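Local coordinates for 6-phosphogluconolactonase (Shewanella baltica, PDB 3NWP), which probably hydrolyses 6-phosphogluconolactone to 6-phosphogluconate, the second step of the oxidative pentose phosphate pathway, at residues C144-C149 against S181-S186. Residues are numbered along the deposited sequence; the frame is centred on the assembly and turned at random. Where two conformers were deposited one is given.
Sequences CSWFPC and SAILNS
The indole of W146 carries C144 over one face and meets I183 at the far end of its six-membered ring. C144 CB sits 3.7 Å above the indole plane, offset toward the rim. I183 comes in obliquely at the six-membered ring, its CG1 3.9 Å from W146 CZ2. I183 CG2 lies 4.1 Å from W146 CH2, so the two branches of the isoleucine meet adjacent ring carbons. I183 CG1 serves two partners, since C144 SG also stands 3.9 Å from it. I183 CD1 reaches on to C144 SG at 4.0 Å. With SG anti to its own carbonyl carbon (chi1 -58°), the sulfur of C144 is directed to the isoleucine while CB stays over the ring. A hydrogen bond from W146 NE1 to the carbonyl oxygen of L178, just ahead of helix 180-184, helps to set the turn of the ring, and L153, A156 and L157 of helix 153-158 also pack on the indole. With an alanine in place of W146, I183 CG1 and CG2 and C144 CB would probably lose the ring they pack against, and the L178 carbonyl its indole N-H. At the helix exit, S186 OG donates to I183 O at 2.7 Å, in the carbonyl plane, and N185 centres an inverse gamma turn. All three touching side chains are buried; the contact is apolar core packing that joins the loop after strand 132-135 to helix 180-184, with V133 and L178 also against I183, consistent with the Rossmann-like alpha/beta fold of the glucosamine-6-phosphate isomerase/6-phosphogluconolactonase family.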
# COMPACT_ATOMS: atom_id res chain seq x y z
N CYS A 144 1.13 -5.82 1.18
CA CYS A 144 0.73 -5.92 -0.26
C CYS A 144 0.03 -7.26 -0.45
O CYS A 144 -0.83 -7.62 0.37
CB CYS A 144 1.90 -5.68 -1.20
SG CYS A 144 2.69 -4.06 -0.93
N SER A 145 0.32 -7.99 -1.54
CA SER A 145 -0.05 -9.41 -1.62
C SER A 145 1.22 -10.27 -1.65
O SER A 145 1.31 -11.27 -2.40
CB SER A 145 -1.06 -9.74 -2.77
OG SER A 145 -2.38 -9.39 -2.38
N TRP A 146 2.18 -9.90 -0.81
CA TRP A 146 3.39 -10.67 -0.55
C TRP A 146 3.09 -11.62 0.57
O TRP A 146 3.16 -11.27 1.74
CB TRP A 146 4.59 -9.78 -0.15
CG TRP A 146 4.93 -8.61 -1.02
CD1 TRP A 146 4.47 -8.30 -2.30
CD2 TRP A 146 5.77 -7.52 -0.62
NE1 TRP A 146 5.00 -7.10 -2.70
CE2 TRP A 146 5.77 -6.58 -1.67
CE3 TRP A 146 6.49 -7.23 0.54
CZ2 TRP A 146 6.49 -5.40 -1.60
CZ3 TRP A 146 7.20 -6.03 0.60
CH2 TRP A 146 7.17 -5.13 -0.45
N PHE A 147 2.64 -12.82 0.23
CA PHE A 147 2.15 -13.75 1.21
C PHE A 147 3.18 -14.85 1.46
O PHE A 147 3.70 -15.43 0.49
CB PHE A 147 0.87 -14.41 0.72
CG PHE A 147 -0.36 -13.60 0.92
CD1 PHE A 147 -1.06 -13.67 2.11
CD2 PHE A 147 -0.85 -12.78 -0.10
CE1 PHE A 147 -2.21 -12.94 2.29
CE2 PHE A 147 -1.97 -12.02 0.11
CZ PHE A 147 -2.66 -12.11 1.29
N PRO A 148 3.41 -15.18 2.71
CA PRO A 148 4.36 -16.25 3.01
C PRO A 148 3.84 -17.65 2.60
O PRO A 148 4.63 -18.56 2.41
CB PRO A 148 4.56 -16.13 4.51
CG PRO A 148 3.38 -15.45 5.05
CD PRO A 148 2.85 -14.57 3.94
N CYS A 149 2.55 -17.76 2.37
CA CYS A 149 1.96 -19.02 1.93
C CYS A 149 1.90 -19.16 0.41
O CYS A 149 1.26 -20.09 -0.07
CB CYS A 149 0.54 -19.08 2.51
SG CYS A 149 -0.53 -17.75 1.91
N SER A 181 10.59 -4.22 -5.39
CA SER A 181 11.39 -3.20 -6.03
C SER A 181 10.56 -1.94 -6.31
O SER A 181 11.04 -0.80 -6.11
CB SER A 181 12.07 -3.73 -7.30
OG SER A 181 11.13 -4.18 -8.20
N ALA A 182 9.31 -2.11 -6.73
CA ALA A 182 8.41 -0.96 -6.96
C ALA A 182 8.09 -0.23 -5.66
O ALA A 182 8.14 1.01 -5.58
CB ALA A 182 7.09 -1.42 -7.62
N ILE A 183 7.72 -0.98 -4.63
CA ILE A 183 7.29 -0.38 -3.32
C ILE A 183 8.44 0.35 -2.68
O ILE A 183 8.24 1.43 -2.09
CB ILE A 183 6.71 -1.47 -2.40
CG1 ILE A 183 5.35 -1.95 -2.89
CG2 ILE A 183 6.62 -1.07 -0.88
CD1 ILE A 183 4.17 -0.93 -2.84
N LEU A 184 9.65 -0.21 -2.73
CA LEU A 184 10.82 0.44 -2.10
C LEU A 184 11.39 1.58 -2.91
O LEU A 184 12.09 2.43 -2.30
CB LEU A 184 11.89 -0.59 -1.77
CG LEU A 184 11.54 -1.57 -0.68
CD1 LEU A 184 12.75 -2.49 -0.45
CD2 LEU A 184 11.05 -0.91 0.68
N ASN A 185 11.00 1.71 -4.18
CA ASN A 185 11.39 2.88 -5.00
C ASN A 185 10.36 3.98 -4.74
O ASN A 185 9.53 4.31 -5.57
CB ASN A 185 11.51 2.57 -6.48
CG ASN A 185 12.15 3.72 -7.27
OD1 ASN A 185 12.95 4.49 -6.72
ND2 ASN A 185 11.77 3.85 -8.50
N SER A 186 10.45 4.47 -3.51
CA SER A 186 9.51 5.42 -2.98
C SER A 186 10.27 6.30 -2.03
O SER A 186 11.36 5.98 -1.54
CB SER A 186 8.39 4.71 -2.23
OG SER A 186 8.89 3.88 -1.21